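Local coordinates for Xaa-Pro dipeptidase (Mycobacterium tuberculosis, PDB 5E2C), which probably acts as a metal-dependent exopeptidase of the M24 family, an Xaa-Pro dipeptidase by name, of which this chain is the N-terminal domain, at residues L21-I26 against H98-D103; N38-V43 against R75-Y80; L52-R57 against L69-E74; L93-H98 against L119-G124. All blocks are in the same frame, centred on the assembly; numbering follows the deposited sequence. Where two conformers were deposited one is given.

Interaction 1: residues L21-I26 against H98-D103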
loop_
_atom_site.group_PDB
_atom_site.type_symbol
_atom_site.label_atom_id
_atom_site.label_comp_id
_atom_site.label_asym_id
_atom_site.label_seq_id
_atom_site.Cartn_x
_atom_site.Cartn_y
_atom_site.Cartn_z
ATOM N N LEU A 21 -9.702 -1.014 -11.736
ATOM C CA LEU A 21 -8.539 -1.889 -11.635
ATOM C C LEU A 21 -8.659 -2.687 -10.349
ATOM O O LEU A 21 -8.749 -2.122 -9.249
ATOM C CB LEU A 21 -7.257 -1.064 -11.579
ATOM C CG LEU A 21 -5.971 -1.864 -11.364
ATOM C CD1 LEU A 21 -5.748 -2.831 -12.527
ATOM C CD2 LEU A 21 -4.811 -0.892 -11.210
ATOM N N ILE A 22 -8.685 -4.001 -10.480
ATOM C CA ILE A 22 -8.719 -4.884 -9.317
ATOM C C ILE A 22 -7.318 -5.459 -9.064
ATOM O O ILE A 22 -6.723 -6.100 -9.941
ATOM C CB ILE A 22 -9.749 -6.007 -9.506
ATOM C CG1 ILE A 22 -11.130 -5.396 -9.768
ATOM C CG2 ILE A 22 -9.820 -6.902 -8.272
ATOM C CD1 ILE A 22 -11.480 -5.344 -11.211
ATOM N N SER A 23 -6.803 -5.206 -7.860
ATOM C CA SER A 23 -5.436 -5.570 -7.468
ATOM C C SER A 23 -5.371 -6.605 -6.316
ATOM O O SER A 23 -4.326 -7.252 -6.120
ATOM C CB SER A 23 -4.661 -4.320 -7.040
ATOM O OG SER A 23 -4.593 -3.344 -8.081
ATOM N N ASP A 24 -6.440 -6.701 -5.530
ATOM C CA ASP A 24 -6.531 -7.652 -4.403
ATOM C C ASP A 24 -6.752 -9.027 -5.023
ATOM O O ASP A 24 -7.706 -9.228 -5.759
ATOM C CB ASP A 24 -7.691 -7.221 -3.474
ATOM C CG ASP A 24 -7.859 -8.115 -2.240
ATOM O OD1 ASP A 24 -7.621 -9.330 -2.326
ATOM O OD2 ASP A 24 -8.263 -7.607 -1.176
ATOM N N LEU A 25 -5.852 -9.963 -4.753
ATOM C CA LEU A 25 -5.921 -11.280 -5.368
ATOM C C LEU A 25 -7.198 -12.068 -5.031
ATOM O O LEU A 25 -7.687 -12.821 -5.871
ATOM C CB LEU A 25 -4.677 -12.092 -5.035
ATOM C CG LEU A 25 -3.373 -11.492 -5.568
ATOM C CD1 LEU A 25 -2.221 -12.380 -5.136
ATOM C CD2 LEU A 25 -3.399 -11.310 -7.082
ATOM N N ILE A 26 -7.768 -11.845 -3.844
ATOM C CA ILE A 26 -9.056 -12.435 -3.500
ATOM C C ILE A 26 -10.109 -11.955 -4.490
ATOM O O ILE A 26 -10.908 -12.725 -4.982
ATOM C CB ILE A 26 -9.486 -12.084 -2.052
ATOM C CG1 ILE A 26 -8.516 -12.705 -1.048
ATOM C CG2 ILE A 26 -10.898 -12.575 -1.776
ATOM C CD1 ILE A 26 -8.707 -12.210 0.379
ATOM N N HIS A 98 -6.843 -0.083 -0.534
ATOM C CA HIS A 98 -6.518 -0.941 0.602
ATOM C C HIS A 98 -5.340 -1.889 0.344
ATOM O O HIS A 98 -4.792 -2.467 1.283
ATOM C CB HIS A 98 -7.745 -1.731 1.087
ATOM C CG HIS A 98 -8.100 -2.900 0.221
ATOM N ND1 HIS A 98 -8.757 -2.772 -0.980
ATOM C CD2 HIS A 98 -7.882 -4.230 0.389
ATOM C CE1 HIS A 98 -8.936 -3.970 -1.516
ATOM N NE2 HIS A 98 -8.406 -4.872 -0.707
ATOM N N VAL A 99 -4.943 -2.025 -0.916
ATOM C CA VAL A 99 -3.835 -2.898 -1.255
ATOM C C VAL A 99 -2.743 -2.242 -2.121
ATOM O O VAL A 99 -1.580 -2.589 -1.989
ATOM C CB VAL A 99 -4.365 -4.194 -1.898
ATOM C CG1 VAL A 99 -4.603 -4.021 -3.380
ATOM C CG2 VAL A 99 -3.400 -5.337 -1.633
ATOM N N VAL A 100 -3.094 -1.296 -2.986
ATOM C CA VAL A 100 -2.089 -0.607 -3.808
ATOM C C VAL A 100 -1.184 0.234 -2.878
ATOM O O VAL A 100 -1.672 0.975 -2.020
ATOM C CB VAL A 100 -2.743 0.258 -4.916
ATOM C CG1 VAL A 100 -1.717 1.127 -5.657
ATOM C CG2 VAL A 100 -3.529 -0.608 -5.894
ATOM N N THR A 101 0.133 0.113 -3.046
ATOM C CA THR A 101 1.087 0.863 -2.227
ATOM C C THR A 101 1.249 2.288 -2.738
ATOM O O THR A 101 0.818 2.602 -3.841
ATOM C CB THR A 101 2.478 0.205 -2.190
ATOM O OG1 THR A 101 3.060 0.240 -3.496
ATOM C CG2 THR A 101 2.379 -1.244 -1.671
ATOM N N VAL A 102 1.888 3.138 -1.953
ATOM C CA VAL A 102 2.125 4.516 -2.379
ATOM C C VAL A 102 3.035 4.520 -3.626
ATOM O O VAL A 102 2.733 5.180 -4.623
ATOM C CB VAL A 102 2.662 5.385 -1.237
ATOM C CG1 VAL A 102 3.106 6.755 -1.744
ATOM C CG2 VAL A 102 1.602 5.523 -0.158
ATOM N N ASP A 103 4.111 3.735 -3.600
ATOM C CA ASP A 103 4.949 3.573 -4.790
ATOM C C ASP A 103 4.140 3.010 -5.965
ATOM O O ASP A 103 4.337 3.415 -7.116
ATOM C CB ASP A 103 6.138 2.621 -4.527
ATOM C CG ASP A 103 7.253 3.238 -3.681
ATOM O OD1 ASP A 103 7.199 4.432 -3.275
ATOM O OD2 ASP A 103 8.230 2.496 -3.413
#
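D24 and V99 mark the nearest approach of the two backbones, with CA atoms 6.3 Å apart, where the turn between strand 19-22 and helix 25-32 passes the loop leading into helix 102-111. The polar link is left to the side chains. H98 NE2 donates to D24 OD2 over 2.8 Å, and the N-H points almost straight at the oxygen (177°). That oxygen sits at the edge of the imidazole, in the ring plane, and offers its anti lone pair; the carboxylate itself is turned 44° against the ring. The second oxygen, OD1, turns back on its own chain to take the N-H of I26 at 2.9 Å, making D24 the N-cap of helix 25-32. Beside this pair, V100 CG2 rests against S23 OG at 3.7 Å. V99 CG1 approaches S23 CB, a less certain contact because V99 was deposited in two conformers. S23 N and D24 N both donate to E96 OE1, while H98 ND1 is bonded to S123 OG; D103 reaches S97 and S123 of the second subunit. One carboxylate thus serves a helix start and a histidine at once. Both partners would stabilise its negative charge, and it in turn probably favours a proton on NE2, while bonds at both ring nitrogens restrain the rotation of the imidazole.

Interaction 2: residues N38-V43 against R75-Y80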
loop_
_atom_site.group_PDB
_atom_site.type_symbol
_atom_site.label_atom_id
_atom_site.label_comp_id
_atom_site.label_asym_id
_atom_site.label_seq_id
_atom_site.Cartn_x
_atom_site.Cartn_y
_atom_site.Cartn_z
ATOM N N ASN A 38 0.357 -13.542 -8.638
ATOM C CA ASN A 38 0.465 -12.200 -9.174
ATOM C C ASN A 38 -0.526 -12.013 -10.309
ATOM O O ASN A 38 -0.561 -12.789 -11.255
ATOM C CB ASN A 38 1.873 -11.925 -9.682
ATOM C CG ASN A 38 2.055 -10.481 -10.118
ATOM O OD1 ASN A 38 1.588 -9.540 -9.453
ATOM N ND2 ASN A 38 2.699 -10.300 -11.240
ATOM N N GLY A 39 -1.335 -10.972 -10.213
ATOM C CA GLY A 39 -2.380 -10.773 -11.188
ATOM C C GLY A 39 -3.155 -9.513 -10.904
ATOM O O GLY A 39 -3.225 -9.061 -9.763
ATOM N N ALA A 40 -3.732 -8.947 -11.956
ATOM C CA ALA A 40 -4.604 -7.800 -11.822
ATOM C C ALA A 40 -5.635 -7.888 -12.937
ATOM O O ALA A 40 -5.436 -8.563 -13.943
ATOM C CB ALA A 40 -3.809 -6.505 -11.908
ATOM N N LEU A 41 -6.753 -7.215 -12.737
ATOM C CA LEU A 41 -7.878 -7.321 -13.650
ATOM C C LEU A 41 -8.429 -5.920 -13.900
ATOM O O LEU A 41 -8.565 -5.128 -12.960
ATOM C CB LEU A 41 -8.960 -8.207 -13.029
ATOM C CG LEU A 41 -10.165 -8.517 -13.900
ATOM C CD1 LEU A 41 -9.739 -9.461 -15.016
ATOM C CD2 LEU A 41 -11.266 -9.128 -13.058
ATOM N N LEU A 42 -8.685 -5.606 -15.167
ATOM C CA LEU A 42 -9.340 -4.337 -15.548
ATOM C C LEU A 42 -10.776 -4.637 -16.003
ATOM O O LEU A 42 -10.981 -5.426 -16.918
ATOM C CB LEU A 42 -8.544 -3.671 -16.672
ATOM C CG LEU A 42 -9.076 -2.369 -17.267
ATOM C CD1 LEU A 42 -9.206 -1.303 -16.183
ATOM C CD2 LEU A 42 -8.190 -1.895 -18.417
ATOM N N VAL A 43 -11.768 -4.034 -15.353
ATOM C CA VAL A 43 -13.157 -4.225 -15.746
ATOM C C VAL A 43 -13.744 -2.875 -16.121
ATOM O O VAL A 43 -13.610 -1.918 -15.343
ATOM C CB VAL A 43 -13.983 -4.835 -14.595
ATOM C CG1 VAL A 43 -15.435 -5.004 -15.000
ATOM C CG2 VAL A 43 -13.393 -6.174 -14.202
ATOM N N ARG A 75 5.444 -7.495 -16.788
ATOM C CA ARG A 75 6.244 -7.440 -15.565
ATOM C C ARG A 75 5.504 -6.729 -14.421
ATOM O O ARG A 75 5.585 -7.160 -13.266
ATOM C CB ARG A 75 7.589 -6.738 -15.847
ATOM C CG ARG A 75 8.592 -6.817 -14.707
ATOM C CD ARG A 75 9.871 -6.052 -15.030
ATOM N NE ARG A 75 10.447 -6.482 -16.296
ATOM C CZ ARG A 75 11.395 -7.408 -16.449
ATOM N NH1 ARG A 75 11.954 -8.020 -15.408
ATOM N NH2 ARG A 75 11.800 -7.710 -17.671
ATOM N N ALA A 76 4.805 -5.640 -14.742
ATOM C CA ALA A 76 4.122 -4.804 -13.750
ATOM C C ALA A 76 2.639 -4.752 -14.110
ATOM O O ALA A 76 2.207 -3.956 -14.953
ATOM C CB ALA A 76 4.719 -3.400 -13.747
ATOM N N VAL A 77 1.866 -5.641 -13.510
ATOM C CA VAL A 77 0.529 -5.927 -14.037
ATOM C C VAL A 77 -0.451 -4.763 -13.825
ATOM O O VAL A 77 -1.238 -4.441 -14.704
ATOM C CB VAL A 77 -0.029 -7.263 -13.502
ATOM C CG1 VAL A 77 0.824 -8.419 -13.986
ATOM C CG2 VAL A 77 -0.153 -7.272 -11.981
ATOM N N GLY A 78 -0.404 -4.146 -12.654
ATOM C CA GLY A 78 -1.298 -3.032 -12.347
ATOM C C GLY A 78 -1.016 -1.858 -13.254
ATOM O O GLY A 78 -1.916 -1.281 -13.877
ATOM N N ARG A 79 0.258 -1.509 -13.337
ATOM C CA ARG A 79 0.702 -0.431 -14.189
ATOM C C ARG A 79 0.303 -0.643 -15.653
ATOM O O ARG A 79 -0.192 0.263 -16.322
ATOM C CB ARG A 79 2.212 -0.319 -14.058
ATOM C CG ARG A 79 2.779 0.886 -14.713
ATOM C CD ARG A 79 4.245 0.683 -15.007
ATOM N NE ARG A 79 4.674 1.821 -15.783
ATOM C CZ ARG A 79 4.473 1.973 -17.091
ATOM N NH1 ARG A 79 3.891 1.017 -17.825
ATOM N NH2 ARG A 79 4.881 3.093 -17.670
ATOM N N TYR A 80 0.521 -1.852 -16.158
ATOM C CA TYR A 80 0.106 -2.174 -17.508
ATOM C C TYR A 80 -1.371 -1.914 -17.735
ATOM O O TYR A 80 -1.754 -1.281 -18.723
ATOM C CB TYR A 80 0.431 -3.633 -17.828
ATOM C CG TYR A 80 -0.146 -4.015 -19.153
ATOM C CD1 TYR A 80 0.497 -3.644 -20.333
ATOM C CD2 TYR A 80 -1.350 -4.687 -19.243
ATOM C CE1 TYR A 80 -0.050 -3.945 -21.553
ATOM C CE2 TYR A 80 -1.900 -5.005 -20.466
ATOM C CZ TYR A 80 -1.232 -4.634 -21.620
ATOM O OH TYR A 80 -1.760 -4.941 -22.843
HETATM O O HOH W 1 3.372 -7.303 -11.478
#
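A40 CB meets V77 CG2 at 3.7 Å, a methyl-to-methyl contact between a strand and the first turn of a helix. The same CG2 also touches N38 OD1 at 3.8 Å, and V77 CG1 comes equally near N38 ND2, so the valine and the carboxamide face each other tip to tip. V77 holds CG2 between its backbone N and carbonyl carbon and CG1 beside the N (chi1 -64°), which lets the two methyls share the asparagine. Next to this apolar touch a water ties the segments together. It donates to R75 O at 2.8 Å and accepts from V77 N at 3.0 Å and from N38 ND2, joining the amide to the start of the helix. Farther out, N38 ND2 also donates to D55 OD2 and N38 O is bonded to T54 OG1, two links that hold N38 in the approach to strand 40-44. A40 pairs through its backbone with A53, and L81 of helix 77-87 extends the cover over A40 and L42. Small residues at A40 and G78 let the backbones come close, with CA atoms 5.8 Å apart. The result is an alpha/beta layer arrangement, a helix start seated on the mixed sheet of the Creatinase/Prolidase N-terminal domain.

Interaction 3: residues L52-R57 against L69-E74; sequences LATDGR and LEVAIE
D55, whose CB touches E74 O, has one carboxylate oxygen gripped twice by R57. OD1 accepts from the backbone N of R57, closing an Asx turn, and from R57 NE at 2.8 Å, while OD2 takes R57 NH2 at 2.9 Å. The guanidinium therefore meets the acid side-on, with both oxygens near its plane, in a salt bridge that, with the Asx turn, would restrain the chain as it leaves the strand. Behind this turn the two strands run parallel, their axes inclined by 27°. Four backbone bonds form the ladder, L52 N to E70 O, A72 N to L52 O, T54 N to A72 O and E74 N to T54 O, and three CA-H...O contacts fill the gaps, such as V71 CA to L52 O at 3.2 Å. On one face, L52 and V71 lie side by side with L52 CD2 against V71 CG2. T54 CG2 continues the row, 3.8 Å from I73 CD1. I73 CG2, anti to its backbone N, instead points at the turn and reaches G56 N at 3.5 Å. The other face carries A53 and A72, with CB atoms 4.3 Å apart. This is the strand pairing of a beta-alpha-beta unit. Connecting helix 59-65 packs through A62 on L52, T54 and V71, whereas helix 77-87 lies against the alanine face through V77, L81 and Y80; strand 40-44 flanks 51-54, and 70-73 is outermost in the chain's sheet.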
loop_
_atom_site.group_PDB
_atom_site.type_symbol
_atom_site.label_atom_id
_atom_site.label_comp_id
_atom_site.label_asym_id
_atom_site.label_seq_id
_atom_site.Cartn_x
_atom_site.Cartn_y
_atom_site.Cartn_z
ATOM N N LEU A 52 -7.232 -9.426 -18.135
ATOM C CA LEU A 52 -6.419 -9.976 -17.045
ATOM C C LEU A 52 -4.951 -9.767 -17.388
ATOM O O LEU A 52 -4.569 -9.925 -18.533
ATOM C CB LEU A 52 -6.712 -11.468 -16.875
ATOM C CG LEU A 52 -5.972 -12.216 -15.769
ATOM C CD1 LEU A 52 -6.484 -11.801 -14.402
ATOM C CD2 LEU A 52 -6.194 -13.710 -15.959
ATOM N N ALA A 53 -4.146 -9.373 -16.408
ATOM C CA ALA A 53 -2.704 -9.308 -16.566
ATOM C C ALA A 53 -2.026 -10.135 -15.486
ATOM O O ALA A 53 -2.398 -10.088 -14.298
ATOM C CB ALA A 53 -2.203 -7.873 -16.520
ATOM N N THR A 54 -1.035 -10.904 -15.913
ATOM C CA THR A 54 -0.188 -11.658 -14.999
ATOM C C THR A 54 1.208 -11.742 -15.583
ATOM O O THR A 54 1.473 -11.173 -16.625
ATOM C CB THR A 54 -0.779 -13.053 -14.696
ATOM O OG1 THR A 54 -0.001 -13.682 -13.671
ATOM C CG2 THR A 54 -0.793 -13.927 -15.928
ATOM N N ASP A 55 2.122 -12.399 -14.897
ATOM C CA ASP A 55 3.475 -12.529 -15.434
ATOM C C ASP A 55 3.686 -13.909 -16.069
ATOM O O ASP A 55 2.806 -14.771 -16.026
ATOM C CB ASP A 55 4.512 -12.193 -14.363
ATOM C CG ASP A 55 4.459 -13.127 -13.172
ATOM O OD1 ASP A 55 4.864 -14.276 -13.330
ATOM O OD2 ASP A 55 4.063 -12.698 -12.062
ATOM N N GLY A 56 4.842 -14.096 -16.686
ATOM C CA GLY A 56 5.131 -15.303 -17.472
ATOM C C GLY A 56 5.035 -16.635 -16.727
ATOM O O GLY A 56 4.797 -17.667 -17.349
ATOM N N ARG A 57 5.194 -16.610 -15.407
ATOM C CA ARG A 57 5.096 -17.828 -14.582
ATOM C C ARG A 57 3.700 -18.450 -14.740
ATOM O O ARG A 57 3.525 -19.659 -14.611
ATOM C CB ARG A 57 5.344 -17.514 -13.098
ATOM C CG ARG A 57 6.736 -16.971 -12.736
ATOM C CD ARG A 57 6.811 -16.527 -11.267
ATOM N NE ARG A 57 5.946 -15.397 -10.955
ATOM C CZ ARG A 57 5.701 -14.926 -9.734
ATOM N NH1 ARG A 57 6.240 -15.479 -8.658
ATOM N NH2 ARG A 57 4.893 -13.881 -9.580
ATOM N N LEU A 69 -11.098 -14.550 -21.021
ATOM C CA LEU A 69 -10.493 -13.227 -20.950
ATOM C C LEU A 69 -9.256 -13.083 -21.811
ATOM O O LEU A 69 -8.470 -14.032 -21.948
ATOM C CB LEU A 69 -10.075 -12.927 -19.506
ATOM C CG LEU A 69 -11.240 -12.793 -18.537
ATOM C CD1 LEU A 69 -10.732 -12.524 -17.128
ATOM C CD2 LEU A 69 -12.164 -11.681 -19.012
ATOM N N GLU A 70 -9.052 -11.876 -22.341
ATOM C CA GLU A 70 -7.745 -11.489 -22.869
ATOM C C GLU A 70 -6.764 -11.473 -21.699
ATOM O O GLU A 70 -7.089 -10.940 -20.646
ATOM C CB GLU A 70 -7.757 -10.099 -23.520
ATOM C CG GLU A 70 -6.348 -9.633 -23.891
ATOM C CD GLU A 70 -6.260 -8.185 -24.349
ATOM O OE1 GLU A 70 -7.285 -7.457 -24.371
ATOM O OE2 GLU A 70 -5.131 -7.769 -24.665
ATOM N N VAL A 71 -5.587 -12.067 -21.890
ATOM C CA VAL A 71 -4.554 -12.107 -20.862
ATOM C C VAL A 71 -3.312 -11.445 -21.415
ATOM O O VAL A 71 -2.786 -11.876 -22.431
ATOM C CB VAL A 71 -4.188 -13.547 -20.452
ATOM C CG1 VAL A 71 -3.083 -13.552 -19.405
ATOM C CG2 VAL A 71 -5.417 -14.282 -19.941
ATOM N N ALA A 72 -2.856 -10.400 -20.739
ATOM C CA ALA A 72 -1.596 -9.755 -21.045
ATOM C C ALA A 72 -0.524 -10.331 -20.134
ATOM O O ALA A 72 -0.766 -10.530 -18.951
ATOM C CB ALA A 72 -1.715 -8.264 -20.805
ATOM N N ILE A 73 0.664 -10.584 -20.675
ATOM C CA ILE A 73 1.775 -11.089 -19.884
ATOM C C ILE A 73 2.790 -9.967 -19.699
ATOM O O ILE A 73 3.462 -9.556 -20.642
ATOM C CB ILE A 73 2.436 -12.347 -20.509
ATOM C CG1 ILE A 73 1.412 -13.475 -20.682
ATOM C CG2 ILE A 73 3.616 -12.809 -19.663
ATOM C CD1 ILE A 73 0.741 -13.932 -19.405
ATOM N N GLU A 74 2.891 -9.468 -18.469
ATOM C CA GLU A 74 3.607 -8.212 -18.199
ATOM C C GLU A 74 4.349 -8.247 -16.880
ATOM O O GLU A 74 3.917 -8.925 -15.945
ATOM C CB GLU A 74 2.578 -7.087 -18.160
ATOM C CG GLU A 74 1.928 -6.814 -19.503
ATOM C CD GLU A 74 2.885 -6.166 -20.480
ATOM O OE1 GLU A 74 3.787 -5.434 -20.014
ATOM O OE2 GLU A 74 2.732 -6.380 -21.703
#

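Interaction 4: residues L93-H98 against L119-G124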
loop_
_atom_site.group_PDB
_atom_site.type_symbol
_atom_site.label_atom_id
_atom_site.label_comp_id
_atom_site.label_asym_id
_atom_site.label_seq_id
_atom_site.Cartn_x
_atom_site.Cartn_y
_atom_site.Cartn_z
ATOM N N LEU A 93 -10.918 5.959 -13.254
ATOM C CA LEU A 93 -10.465 4.569 -13.053
ATOM C C LEU A 93 -10.398 4.314 -11.552
ATOM O O LEU A 93 -9.599 4.940 -10.841
ATOM C CB LEU A 93 -9.070 4.384 -13.651
ATOM C CG LEU A 93 -8.442 2.992 -13.436
ATOM C CD1 LEU A 93 -9.305 1.911 -14.040
ATOM C CD2 LEU A 93 -7.040 2.932 -14.008
ATOM N N GLY A 94 -11.243 3.413 -11.065
ATOM C CA GLY A 94 -11.198 3.019 -9.677
ATOM C C GLY A 94 -9.986 2.144 -9.424
ATOM O O GLY A 94 -9.549 1.424 -10.313
ATOM N N PHE A 95 -9.430 2.236 -8.224
ATOM C CA PHE A 95 -8.353 1.325 -7.800
ATOM C C PHE A 95 -8.546 0.981 -6.344
ATOM O O PHE A 95 -9.276 1.664 -5.606
ATOM C CB PHE A 95 -6.970 1.940 -8.042
ATOM C CG PHE A 95 -6.632 3.064 -7.096
ATOM C CD1 PHE A 95 -7.033 4.366 -7.378
ATOM C CD2 PHE A 95 -5.908 2.828 -5.940
ATOM C CE1 PHE A 95 -6.736 5.407 -6.502
ATOM C CE2 PHE A 95 -5.603 3.868 -5.073
ATOM C CZ PHE A 95 -6.025 5.150 -5.346
ATOM N N GLU A 96 -7.882 -0.087 -5.915
ATOM C CA GLU A 96 -8.072 -0.579 -4.564
ATOM C C GLU A 96 -7.003 -0.020 -3.629
ATOM O O GLU A 96 -5.904 -0.556 -3.479
ATOM C CB GLU A 96 -8.131 -2.100 -4.559
ATOM C CG GLU A 96 -9.333 -2.619 -5.313
ATOM C CD GLU A 96 -9.431 -4.129 -5.320
ATOM O OE1 GLU A 96 -8.460 -4.769 -5.769
ATOM O OE2 GLU A 96 -10.492 -4.662 -4.910
ATOM N N SER A 97 -7.348 1.088 -3.004
ATOM C CA SER A 97 -6.448 1.776 -2.099
ATOM C C SER A 97 -6.089 0.976 -0.851
ATOM O O SER A 97 -5.107 1.297 -0.197
ATOM C CB SER A 97 -7.044 3.148 -1.717
ATOM O OG SER A 97 -8.297 2.973 -1.107
ATOM N N HIS A 98 -6.843 -0.083 -0.534
ATOM C CA HIS A 98 -6.518 -0.941 0.602
ATOM C C HIS A 98 -5.340 -1.889 0.344
ATOM O O HIS A 98 -4.792 -2.467 1.283
ATOM C CB HIS A 98 -7.745 -1.731 1.087
ATOM C CG HIS A 98 -8.100 -2.900 0.221
ATOM N ND1 HIS A 98 -8.757 -2.772 -0.980
ATOM C CD2 HIS A 98 -7.882 -4.230 0.389
ATOM C CE1 HIS A 98 -8.936 -3.970 -1.516
ATOM N NE2 HIS A 98 -8.406 -4.872 -0.707
ATOM N N LEU A 119 -7.382 8.648 -11.238
ATOM C CA LEU A 119 -7.396 7.470 -10.376
ATOM C C LEU A 119 -8.246 7.775 -9.159
ATOM O O LEU A 119 -7.985 8.747 -8.445
ATOM C CB LEU A 119 -5.979 7.109 -9.943
ATOM C CG LEU A 119 -5.156 6.487 -11.081
ATOM C CD1 LEU A 119 -3.667 6.700 -10.856
ATOM C CD2 LEU A 119 -5.498 5.006 -11.216
ATOM N N VAL A 120 -9.253 6.946 -8.918
ATOM C CA VAL A 120 -10.207 7.182 -7.845
ATOM C C VAL A 120 -10.236 6.020 -6.860
ATOM O O VAL A 120 -10.407 4.864 -7.255
ATOM C CB VAL A 120 -11.611 7.383 -8.427
ATOM C CG1 VAL A 120 -12.645 7.598 -7.317
ATOM C CG2 VAL A 120 -11.612 8.549 -9.417
ATOM N N ARG A 121 -10.076 6.322 -5.576
ATOM C CA ARG A 121 -10.179 5.288 -4.549
ATOM C C ARG A 121 -11.531 4.564 -4.645
ATOM O O ARG A 121 -12.609 5.194 -4.659
ATOM C CB ARG A 121 -9.993 5.882 -3.154
ATOM C CG ARG A 121 -8.620 6.495 -2.901
ATOM C CD ARG A 121 -8.703 7.446 -1.709
ATOM N NE ARG A 121 -7.395 7.939 -1.312
ATOM C CZ ARG A 121 -6.682 8.850 -1.973
ATOM N NH1 ARG A 121 -7.146 9.414 -3.091
ATOM N NH2 ARG A 121 -5.489 9.208 -1.504
ATOM N N ALA A 122 -11.473 3.236 -4.715
ATOM C CA ALA A 122 -12.659 2.414 -4.905
ATOM C C ALA A 122 -12.638 1.102 -4.112
ATOM O O ALA A 122 -13.315 0.139 -4.494
ATOM C CB ALA A 122 -12.852 2.114 -6.387
ATOM N N SER A 123 -11.909 1.053 -3.004
ATOM C CA SER A 123 -11.909 -0.175 -2.200
ATOM C C SER A 123 -13.300 -0.425 -1.642
ATOM O O SER A 123 -13.947 0.489 -1.122
ATOM C CB SER A 123 -10.884 -0.115 -1.092
ATOM O OG SER A 123 -9.592 -0.268 -1.635
ATOM N N GLY A 124 -13.760 -1.667 -1.767
ATOM C CA GLY A 124 -15.081 -2.057 -1.302
ATOM C C GLY A 124 -16.044 -2.362 -2.428
ATOM O O GLY A 124 -17.103 -2.943 -2.201
HETATM O O HOH W 2 -12.901 -3.698 -4.013
HETATM O O HOH W 3 -11.094 3.210 -1.185
#
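F95 and L119 form the tight part of the contact, the ring's CD1 lying 3.9 Å from L119 CB. F95 CG occupies the crowded position between backbone N and carbonyl carbon (chi1 72°), and from there the ring sets its edge against the peptide of L119 and V120, with R121 CA over one face, and CZ touches R121 CG at 3.8 Å. L93 and L119 run side by side, CD2 to CD2. At G94, A122 CB comes within 3.8 Å of CA, close because the glycine has no side chain. Three backbone bonds, V120 N to L93 O, F95 N to V120 O and A122 N to F95 O, hold the parallel strands. Beyond them the contact is wetter. S123 OG accepts from H98 N at 3.0 Å and shares a 2.7 Å bond with H98 ND1, in the imidazole plane. One water joins S97 OG to S123 N; another links G124 N to E96 OE2, which also accepts from N27 ND2. S97 and R121 reach D103 and D106 of the second subunit. Helix 102-111 connects the two strands and covers F95 and L119 through L105, strand 19-22 flanks 92-95 on its other side, and 118-121 is outermost.

From the N terminus, strand 19-22 and the start of helix 25-32 enter interaction 1, which closes only at H98-D103 and so spans most of the domain. Interaction 2 nests within that loop, bringing strand 40-44 to helix 77-87, and interaction 3 nests in turn within interaction 2 as a compact beta-alpha-beta unit. Interaction 4 opens after both have closed and crosses interaction 1, with which it shares H98. Interactions 3 and 4 lie on opposite sides of the chain's centre, about 21 Å apart centre to centre, yet all four reach one mixed sheet. Interactions 1 and 4 also touch the second subunit.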